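Local coordinates for protein PrimPol AEP domain (PP-N190) (Cyanophage S-2L, PDB 6ZP9) that probably primes and copies viral DNA as the archaeo-eukaryotic-type primase-polymerase domain of a phage that replaces adenine with 2-aminoadenine, at residues A[113-118]-A[123-128]; A[87-92]-A[160-165]; A[47-52]-A[62-67]. All blocks are in the same frame, centred on the assembly; numbering follows the deposited sequence. Where two conformers were deposited one is given.

How the interactions relate
Interactions 1 and 2 lie side by side in the middle of the domain, centres about 7 Å apart. Strand 123-129 is common ground: it pairs with 114-117 in interaction 1 and with 85-90, which carries Phe89 of interaction 2, through bonds such as Trp127 N to Ile88 O (2.9 Å). Interaction 2 spans to the second sheet through Met162. Interaction 3 sits at that sheet's far edge, its centre about 18 Å from that of interaction 2; Arg163 NH1 packs against Asn67 ND2 at 3.7 Å between them. Glu91 and His124 meet where interactions 1 and 2 join, and probably mark the catalytic cleft. Away from that junction, a calcium ion lies about 8 Å from the Ser113 side chain.

Interaction 1 (A[113-118]-A[123-128]); sequences SFQLRT and IHHYWV
Gln115 NE2 is shared by two acceptors: His125 ND1 across the hairpin, 2.9 Å away, and Val101 O from outside it. The first bond lies in the amide plane of Gln115 but is tilted from the imidazole plane, and its N-H points within 20° of straight. At the open end of the hairpin Ser113 OG accepts an almost linear bond from Val128 N (2.9 Å) and is also bonded to Glu184 O. The strands run antiparallel; toward the turn Leu116 and His124 form a hydrogen-bonded pair, Leu116 N to His124 O 2.9 Å and His124 N to Leu116 O 3.0 Å. Tyr126 N reaches Phe114 O at 3.1 Å. On the face away from Gln115 and His125, the Phe114 and Tyr126 rings form an offset stack, centroids 4.4 Å apart and planes at 10°. With CG between its backbone N and carbonyl carbon (chi1 69°), Phe114 lays its ring over Tyr126, whose CB sits over one face of it. Thr118 CG2 sits centrally over the His124 ring, a CH-pi contact 3.6 Å from its centroid. Ser113 and Phe114 both face Tyr126, a classic beta bulge in a hairpin where Ser122 and His124, around the start of the second strand, are consistent with the Ser-x-His motif of archaeo-eukaryotic primases.

Interaction 2 (A[87-92]-A[160-165]); sequences AIFGEW and RVMRLA
Phe89 and Met162 make the tight part of this contact, where one rim of the phenyl ring fits against the thioether. Met162 CG comes to 3.6 Å from Phe89 CE2, and in the conformer described Met162 CE lies equally near Phe89 CD2 (3.6 Å). In that same conformer the sulfur is 4.7 Å from the ring centroid and 61° off its normal: an oblique Met-aromatic contact. Met162 folds back at chi2 and chi3, which brings SD and CE round to the same rim as CG. Phe89 belongs to strand 85-90 of one sheet and Met162 to strand 161-163 at the border of the other, so the pair bridges the two sheets of the domain; Trp138 of helix 135-149 also packs on Phe89, and His124 and Tyr126 on Met162. Arg160 marks the looser margin. Its CG meets the Phe89 ring only at the edge, in plane, 4.0 Å from CE2, and beyond it the bent chain leads away to bond Asn157 through NH1. Glu91, likewise partly exposed, stays apart: its OE2 bonds Asn155 and remains 7.0 Å from Arg160 NH2, too far for a salt bridge.

Interaction 3 (A[47-52]-A[62-67]); sequences KAWTTP and VTQGFN
Trp49 projects from strand 49-52 against Phe66, just beyond the point where helix 55-64 ends in a Schellman motif. Gly65 takes a positive phi there (120°), and its N makes a weak bond back to Val62 O at 3.1 Å; the chain then turns so that the Phe66 side chain points at the strand. The two aromatic side chains cross at about a right angle, yet their rings are neither stacked nor edge-to-face: the pyrrole ring of Trp49 and the phenyl ring are inclined at 49°, with centroids 4.3 Å apart. Phe66 CZ comes closest, 3.3 Å from Trp49 NE1, and CE1 rests 3.8 Å from Trp49 CZ2, so one rim of the phenyl slants over the nitrogen side of the indole, along NE1, CE2 and CZ2. The same phenyl ring meets Lys47 O at its edge, and its other neighbours include Trp39, which packs edge-to-face. Gln64, on the last turn of the helix, reaches the benzo end of the indole with its chain extended beyond CG. It too crosses Trp49 at about a right angle, amide and ring planes 65° apart, and NE2 arrives at the indole edge, in plane, 3.6 Å from CH2. In the conformer described, NE2 donates to Asp60 OD1 one turn earlier. Trp49 also packs on Thr57, Asp60 and Ala61, so the indole covers the flank of the helix at the outer border of its four-stranded antiparallel sheet. A water at the indole edge completes the junction, donating to Gln64 OE1 at 2.8 Å and accepting a weaker bond from Trp49 NE1 at 3.2 Å.

Interaction 1 (A[113-118]-A[123-128])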
loop_
_atom_site.group_PDB
_atom_site.type_symbol
_atom_site.label_atom_id
_atom_site.label_comp_id
_atom_site.label_asym_id
_atom_site.label_seq_id
_atom_site.Cartn_x
_atom_site.Cartn_y
_atom_site.Cartn_z
ATOM N N SER A 113 0.217 9.077 -7.839
ATOM C CA SER A 113 -0.735 8.469 -8.764
ATOM C C SER A 113 -2.103 8.316 -8.115
ATOM O O SER A 113 -3.135 8.521 -8.766
ATOM C CB SER A 113 -0.220 7.109 -9.231
ATOM O OG SER A 113 1.010 7.240 -9.923
ATOM N N PHE A 114 -2.131 7.914 -6.839
ATOM C CA PHE A 114 -3.363 7.881 -6.059
ATOM C C PHE A 114 -3.002 7.878 -4.583
ATOM O O PHE A 114 -1.848 7.684 -4.202
ATOM C CB PHE A 114 -4.247 6.679 -6.404
ATOM C CG PHE A 114 -3.691 5.343 -5.973
ATOM C CD1 PHE A 114 -2.796 4.664 -6.775
ATOM C CD2 PHE A 114 -4.120 4.739 -4.806
ATOM C CE1 PHE A 114 -2.312 3.424 -6.416
ATOM C CE2 PHE A 114 -3.641 3.485 -4.431
ATOM C CZ PHE A 114 -2.729 2.826 -5.247
ATOM N N GLN A 115 -4.010 8.123 -3.759
ATOM C CA GLN A 115 -3.856 8.144 -2.316
ATOM C C GLN A 115 -4.909 7.236 -1.705
ATOM O O GLN A 115 -5.872 6.835 -2.362
ATOM C CB GLN A 115 -3.960 9.580 -1.764
ATOM C CG GLN A 115 -2.886 10.494 -2.346
ATOM C CD GLN A 115 -2.975 11.912 -1.849
ATOM O OE1 GLN A 115 -3.910 12.643 -2.199
ATOM N NE2 GLN A 115 -1.990 12.330 -1.051
ATOM N N LEU A 116 -4.705 6.891 -0.438
ATOM C CA LEU A 116 -5.592 5.959 0.234
ATOM C C LEU A 116 -5.855 6.438 1.653
ATOM O O LEU A 116 -4.913 6.727 2.401
ATOM C CB LEU A 116 -5.001 4.547 0.251
ATOM C CG LEU A 116 -5.980 3.478 0.744
ATOM C CD1 LEU A 116 -5.925 2.256 -0.153
ATOM C CD2 LEU A 116 -5.646 3.104 2.174
ATOM N N ARG A 117 -7.127 6.526 1.992
ATOM C CA ARG A 117 -7.537 6.825 3.357
ATOM C C ARG A 117 -7.731 5.500 4.080
ATOM O O ARG A 117 -8.537 4.679 3.648
ATOM C CB ARG A 117 -8.849 7.661 3.337
ATOM C CG ARG A 117 -9.163 8.468 4.586
ATOM C CD ARG A 117 -9.457 9.934 4.242
ATOM N NE ARG A 117 -10.259 10.061 3.029
ATOM C CZ ARG A 117 -10.221 11.098 2.189
ATOM N NH1 ARG A 117 -10.993 11.097 1.104
ATOM N NH2 ARG A 117 -9.428 12.138 2.429
ATOM N N THR A 118 -7.014 5.264 5.150
ATOM C CA THR A 118 -7.039 3.956 5.796
ATOM C C THR A 118 -8.134 3.810 6.834
ATOM O O THR A 118 -8.524 2.679 7.141
ATOM C CB THR A 118 -5.713 3.664 6.499
ATOM O OG1 THR A 118 -5.544 4.596 7.575
ATOM C CG2 THR A 118 -4.546 3.771 5.525
ATOM N N ILE A 123 -2.438 8.803 5.939
ATOM C CA ILE A 123 -2.733 8.707 4.514
ATOM C C ILE A 123 -1.629 7.892 3.857
ATOM O O ILE A 123 -0.447 8.011 4.223
ATOM C CB ILE A 123 -2.826 10.117 3.895
ATOM C CG1 ILE A 123 -3.912 10.957 4.587
ATOM C CG2 ILE A 123 -2.994 10.052 2.359
ATOM C CD1 ILE A 123 -5.339 10.421 4.450
ATOM N N HIS A 124 -1.994 7.057 2.888
ATOM C CA HIS A 124 -1.023 6.316 2.094
ATOM C C HIS A 124 -0.898 6.952 0.713
ATOM O O HIS A 124 -1.909 7.262 0.073
ATOM C CB HIS A 124 -1.433 4.847 1.975
ATOM C CG HIS A 124 -1.302 4.085 3.259
ATOM N ND1 HIS A 124 -1.536 2.729 3.353
ATOM C CD2 HIS A 124 -0.963 4.494 4.503
ATOM C CE1 HIS A 124 -1.336 2.334 4.598
ATOM N NE2 HIS A 124 -0.987 3.386 5.316
ATOM N N HIS A 125 0.340 7.159 0.267
ATOM C CA HIS A 125 0.634 7.788 -1.015
ATOM C C HIS A 125 1.311 6.777 -1.926
ATOM O O HIS A 125 2.245 6.095 -1.502
ATOM C CB HIS A 125 1.548 9.004 -0.835
ATOM C CG HIS A 125 1.150 9.888 0.299
ATOM N ND1 HIS A 125 0.336 10.989 0.134
ATOM C CD2 HIS A 125 1.446 9.834 1.619
ATOM C CE1 HIS A 125 0.146 11.572 1.304
ATOM N NE2 HIS A 125 0.809 10.891 2.222
ATOM N N TYR A 126 0.855 6.691 -3.171
ATOM C CA TYR A 126 1.415 5.772 -4.152
ATOM C C TYR A 126 1.845 6.496 -5.426
ATOM O O TYR A 126 1.124 7.356 -5.941
ATOM C CB TYR A 126 0.410 4.709 -4.544
ATOM C CG TYR A 126 0.075 3.670 -3.506
ATOM C CD1 TYR A 126 -0.872 3.925 -2.520
ATOM C CD2 TYR A 126 0.656 2.412 -3.556
ATOM C CE1 TYR A 126 -1.218 2.960 -1.606
ATOM C CE2 TYR A 126 0.325 1.444 -2.644
ATOM C CZ TYR A 126 -0.614 1.717 -1.678
ATOM O OH TYR A 126 -0.956 0.739 -0.774
ATOM N N TRP A 127 2.997 6.106 -5.960
ATOM C CA TRP A 127 3.463 6.556 -7.266
ATOM C C TRP A 127 3.675 5.307 -8.120
ATOM O O TRP A 127 4.567 4.497 -7.834
ATOM C CB TRP A 127 4.749 7.379 -7.145
ATOM C CG TRP A 127 4.604 8.711 -6.438
ATOM C CD1 TRP A 127 4.498 9.951 -7.022
ATOM C CD2 TRP A 127 4.591 8.936 -5.024
ATOM N NE1 TRP A 127 4.405 10.925 -6.052
ATOM C CE2 TRP A 127 4.465 10.332 -4.820
ATOM C CE3 TRP A 127 4.665 8.095 -3.907
ATOM C CZ2 TRP A 127 4.405 10.902 -3.547
ATOM C CZ3 TRP A 127 4.605 8.670 -2.635
ATOM C CH2 TRP A 127 4.479 10.059 -2.470
ATOM N N VAL A 128 2.847 5.139 -9.157
ATOM C CA VAL A 128 2.822 3.916 -9.955
ATOM C C VAL A 128 3.653 4.114 -11.212
ATOM O O VAL A 128 3.554 5.154 -11.874
ATOM C CB VAL A 128 1.376 3.528 -10.311
ATOM C CG1 VAL A 128 1.364 2.240 -11.122
ATOM C CG2 VAL A 128 0.553 3.382 -9.036
#

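Interaction 2 (A[87-92]-A[160-165])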
loop_
_atom_site.group_PDB
_atom_site.type_symbol
_atom_site.label_atom_id
_atom_site.label_comp_id
_atom_site.label_asym_id
_atom_site.label_seq_id
_atom_site.Cartn_x
_atom_site.Cartn_y
_atom_site.Cartn_z
ATOM N N ALA A 87 5.129 0.113 -7.890
ATOM C CA ALA A 87 4.931 1.444 -7.335
ATOM C C ALA A 87 5.913 1.655 -6.192
ATOM O O ALA A 87 6.341 0.694 -5.554
ATOM C CB ALA A 87 3.494 1.614 -6.819
ATOM N N ILE A 88 6.263 2.913 -5.928
ATOM C CA ILE A 88 6.802 3.282 -4.623
ATOM C C ILE A 88 5.665 3.921 -3.833
ATOM O O ILE A 88 4.657 4.366 -4.396
ATOM C CB ILE A 88 8.030 4.222 -4.705
ATOM C CG1 ILE A 88 7.707 5.465 -5.545
ATOM C CG2 ILE A 88 9.254 3.447 -5.218
ATOM C CD1 ILE A 88 8.849 6.471 -5.601
ATOM N N PHE A 89 5.818 3.967 -2.511
ATOM C CA PHE A 89 4.704 4.345 -1.648
ATOM C C PHE A 89 5.227 4.654 -0.253
ATOM O O PHE A 89 6.304 4.188 0.141
ATOM C CB PHE A 89 3.653 3.229 -1.586
ATOM C CG PHE A 89 4.234 1.864 -1.302
ATOM C CD1 PHE A 89 4.654 1.047 -2.345
ATOM C CD2 PHE A 89 4.366 1.407 -0.003
ATOM C CE1 PHE A 89 5.199 -0.199 -2.099
ATOM C CE2 PHE A 89 4.905 0.160 0.253
ATOM C CZ PHE A 89 5.320 -0.649 -0.799
ATOM N N GLY A 90 4.448 5.427 0.500
ATOM C CA GLY A 90 4.845 5.698 1.871
ATOM C C GLY A 90 3.768 6.424 2.644
ATOM O O GLY A 90 2.689 6.727 2.129
ATOM N N GLU A 91 4.086 6.708 3.901
ATOM C CA GLU A 91 3.145 7.350 4.804
ATOM C C GLU A 91 3.929 8.081 5.880
ATOM O O GLU A 91 5.021 7.652 6.260
ATOM C CB GLU A 91 2.209 6.320 5.462
ATOM C CG GLU A 91 2.972 5.264 6.265
ATOM C CD GLU A 91 2.082 4.235 6.960
ATOM O OE1 GLU A 91 0.977 4.585 7.430
ATOM O OE2 GLU A 91 2.495 3.061 7.049
ATOM N N TRP A 92 3.362 9.176 6.379
ATOM C CA TRP A 92 3.892 9.794 7.586
ATOM C C TRP A 92 3.376 9.058 8.815
ATOM O O TRP A 92 2.250 8.559 8.837
ATOM C CB TRP A 92 3.527 11.276 7.646
ATOM C CG TRP A 92 4.431 12.092 6.751
ATOM C CD1 TRP A 92 5.743 12.422 6.985
ATOM C CD2 TRP A 92 4.106 12.643 5.467
ATOM N NE1 TRP A 92 6.246 13.148 5.930
ATOM C CE2 TRP A 92 5.266 13.299 4.985
ATOM C CE3 TRP A 92 2.947 12.651 4.676
ATOM C CZ2 TRP A 92 5.297 13.958 3.755
ATOM C CZ3 TRP A 92 2.985 13.304 3.450
ATOM C CH2 TRP A 92 4.155 13.948 3.003
ATOM N N ARG A 160 6.782 -5.562 1.578
ATOM C CA ARG A 160 5.968 -4.765 2.491
ATOM C C ARG A 160 4.489 -4.867 2.126
ATOM O O ARG A 160 4.123 -4.754 0.950
ATOM C CB ARG A 160 6.415 -3.303 2.448
ATOM C CG ARG A 160 5.544 -2.334 3.251
ATOM C CD ARG A 160 5.413 -2.757 4.697
ATOM N NE ARG A 160 6.683 -3.217 5.263
ATOM C CZ ARG A 160 6.925 -3.311 6.567
ATOM N NH1 ARG A 160 8.102 -3.739 7.001
ATOM N NH2 ARG A 160 5.985 -2.963 7.437
ATOM N N VAL A 161 3.626 -5.103 3.151
ATOM C CA VAL A 161 2.179 -5.115 2.950
ATOM C C VAL A 161 1.628 -3.730 3.249
ATOM O O VAL A 161 2.175 -2.988 4.070
ATOM C CB VAL A 161 1.474 -6.190 3.812
ATOM C CG1 VAL A 161 2.009 -7.572 3.506
ATOM C CG2 VAL A 161 1.598 -5.875 5.305
ATOM N N MET A 162 0.524 -3.376 2.606
ATOM C CA MET A 162 -0.150 -2.103 2.814
ATOM C C MET A 162 -1.646 -2.339 2.944
ATOM O O MET A 162 -2.198 -3.257 2.331
ATOM C CB MET A 162 0.189 -1.161 1.646
ATOM C CG MET A 162 1.634 -0.698 1.528
ATOM S SD MET A 162 2.143 0.407 2.832
ATOM C CE MET A 162 1.412 1.825 2.084
ATOM N N ARG A 163 -2.299 -1.486 3.733
ATOM C CA ARG A 163 -3.741 -1.579 3.949
ATOM C C ARG A 163 -4.485 -1.666 2.626
ATOM O O ARG A 163 -4.208 -0.908 1.690
ATOM C CB ARG A 163 -4.225 -0.369 4.674
ATOM C CG ARG A 163 -3.986 -0.398 6.162
ATOM C CD ARG A 163 -4.784 -1.440 6.925
ATOM N NE ARG A 163 -4.424 -1.374 8.312
ATOM C CZ ARG A 163 -5.170 -0.830 9.235
ATOM N NH1 ARG A 163 -4.732 -0.759 10.448
ATOM N NH2 ARG A 163 -6.329 -0.400 8.951
ATOM N N LEU A 164 -5.433 -2.600 2.536
ATOM C CA LEU A 164 -6.204 -2.852 1.326
ATOM C C LEU A 164 -7.467 -1.983 1.303
ATOM O O LEU A 164 -8.216 -1.937 2.288
ATOM C CB LEU A 164 -6.549 -4.343 1.264
ATOM C CG LEU A 164 -7.440 -4.826 0.128
ATOM C CD1 LEU A 164 -6.768 -4.600 -1.232
ATOM C CD2 LEU A 164 -7.831 -6.299 0.333
ATOM N N ALA A 165 -7.694 -1.287 0.184
ATOM C CA ALA A 165 -8.895 -0.469 0.021
ATOM C C ALA A 165 -10.140 -1.342 0.066
ATOM O O ALA A 165 -10.119 -2.505 -0.337
ATOM C CB ALA A 165 -8.862 0.294 -1.306
#

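Interaction 3 (A[47-52]-A[62-67])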
loop_
_atom_site.group_PDB
_atom_site.type_symbol
_atom_site.label_atom_id
_atom_site.label_comp_id
_atom_site.label_asym_id
_atom_site.label_seq_id
_atom_site.Cartn_x
_atom_site.Cartn_y
_atom_site.Cartn_z
ATOM N N LYS A 47 -2.182 -15.298 15.119
ATOM C CA LYS A 47 -1.354 -15.483 13.934
ATOM C C LYS A 47 -1.967 -14.803 12.706
ATOM O O LYS A 47 -3.163 -14.928 12.431
ATOM C CB LYS A 47 -1.170 -16.972 13.665
ATOM C CG LYS A 47 -0.191 -17.295 12.562
ATOM C CD LYS A 47 -0.094 -18.797 12.378
ATOM C CE LYS A 47 1.093 -19.164 11.522
ATOM N NZ LYS A 47 1.121 -20.630 11.303
ATOM N N ALA A 48 -1.133 -14.088 11.953
ATOM C CA ALA A 48 -1.591 -13.484 10.707
ATOM C C ALA A 48 -1.891 -14.561 9.667
ATOM O O ALA A 48 -1.272 -15.627 9.652
ATOM C CB ALA A 48 -0.538 -12.518 10.156
ATOM N N TRP A 49 -2.858 -14.281 8.793
ATOM C CA TRP A 49 -3.114 -15.138 7.639
ATOM C C TRP A 49 -2.283 -14.658 6.463
ATOM O O TRP A 49 -2.214 -13.457 6.198
ATOM C CB TRP A 49 -4.579 -15.108 7.211
ATOM C CG TRP A 49 -5.594 -15.482 8.227
ATOM C CD1 TRP A 49 -5.397 -15.748 9.553
ATOM C CD2 TRP A 49 -6.993 -15.627 7.990
ATOM N NE1 TRP A 49 -6.597 -16.055 10.158
ATOM C CE2 TRP A 49 -7.592 -15.985 9.215
ATOM C CE3 TRP A 49 -7.802 -15.493 6.852
ATOM C CZ2 TRP A 49 -8.961 -16.209 9.336
ATOM C CZ3 TRP A 49 -9.164 -15.709 6.976
ATOM C CH2 TRP A 49 -9.728 -16.066 8.209
ATOM N N THR A 50 -1.676 -15.595 5.747
ATOM C CA THR A 50 -0.954 -15.287 4.517
ATOM C C THR A 50 -1.497 -16.225 3.449
ATOM O O THR A 50 -1.319 -17.445 3.530
ATOM C CB THR A 50 0.547 -15.454 4.692
ATOM O OG1 THR A 50 0.801 -16.737 5.257
ATOM C CG2 THR A 50 1.089 -14.406 5.632
ATOM N N THR A 51 -2.152 -15.669 2.440
ATOM C CA THR A 51 -2.998 -16.488 1.587
ATOM C C THR A 51 -3.252 -15.736 0.285
ATOM O O THR A 51 -3.060 -14.516 0.224
ATOM C CB THR A 51 -4.312 -16.812 2.309
ATOM O OG1 THR A 51 -5.015 -17.844 1.614
ATOM C CG2 THR A 51 -5.179 -15.572 2.416
ATOM N N PRO A 52 -3.646 -16.436 -0.783
ATOM C CA PRO A 52 -4.092 -15.730 -1.990
ATOM C C PRO A 52 -5.294 -14.841 -1.697
ATOM O O PRO A 52 -6.135 -15.138 -0.842
ATOM C CB PRO A 52 -4.460 -16.867 -2.949
ATOM C CG PRO A 52 -3.608 -18.037 -2.492
ATOM C CD PRO A 52 -3.525 -17.894 -1.002
ATOM N N VAL A 62 -12.483 -10.537 7.468
ATOM C CA VAL A 62 -13.104 -9.303 7.946
ATOM C C VAL A 62 -14.158 -9.602 9.005
ATOM O O VAL A 62 -14.187 -8.969 10.066
ATOM C CB VAL A 62 -13.702 -8.506 6.775
ATOM C CG1 VAL A 62 -14.560 -7.358 7.302
ATOM C CG2 VAL A 62 -12.587 -7.981 5.861
ATOM N N THR A 63 -15.040 -10.571 8.745
ATOM C CA THR A 63 -16.060 -10.875 9.750
ATOM C C THR A 63 -15.451 -11.449 11.027
ATOM O O THR A 63 -16.007 -11.251 12.111
ATOM C CB THR A 63 -17.105 -11.844 9.193
ATOM O OG1 THR A 63 -16.472 -13.080 8.850
ATOM C CG2 THR A 63 -17.777 -11.274 7.962
ATOM N N GLN A 64 -14.312 -12.175 10.933
ATOM C CA GLN A 64 -13.643 -12.662 12.137
ATOM C C GLN A 64 -12.991 -11.538 12.928
ATOM O O GLN A 64 -12.784 -11.685 14.137
ATOM C CB GLN A 64 -12.627 -13.722 11.798
ATOM C CG GLN A 64 -13.198 -15.117 11.746
ATOM C CD GLN A 64 -12.125 -16.169 11.557
ATOM O OE1 GLN A 64 -11.148 -16.235 12.317
ATOM N NE2 GLN A 64 -12.283 -16.988 10.519
ATOM N N GLY A 65 -12.642 -10.431 12.281
ATOM C CA GLY A 65 -12.131 -9.279 12.998
ATOM C C GLY A 65 -10.731 -8.833 12.620
ATOM O O GLY A 65 -10.142 -8.028 13.341
ATOM N N PHE A 66 -10.184 -9.330 11.507
ATOM C CA PHE A 66 -8.828 -8.981 11.099
ATOM C C PHE A 66 -8.812 -7.683 10.293
ATOM O O PHE A 66 -9.799 -7.313 9.653
ATOM C CB PHE A 66 -8.213 -10.093 10.242
ATOM C CG PHE A 66 -7.881 -11.357 10.995
ATOM C CD1 PHE A 66 -8.867 -12.292 11.286
ATOM C CD2 PHE A 66 -6.579 -11.631 11.371
ATOM C CE1 PHE A 66 -8.562 -13.460 11.954
ATOM C CE2 PHE A 66 -6.265 -12.796 12.046
ATOM C CZ PHE A 66 -7.262 -13.717 12.333
ATOM N N ASN A 67 -7.671 -6.997 10.315
ATOM C CA ASN A 67 -7.419 -5.937 9.349
ATOM C C ASN A 67 -6.825 -6.542 8.073
ATOM O O ASN A 67 -6.261 -7.641 8.078
ATOM C CB ASN A 67 -6.483 -4.871 9.926
ATOM C CG ASN A 67 -7.190 -3.916 10.889
ATOM O OD1 ASN A 67 -8.300 -3.457 10.631
ATOM N ND2 ASN A 67 -6.525 -3.590 11.989
HETATM O O HOH W 1 -8.594 -17.313 12.314
#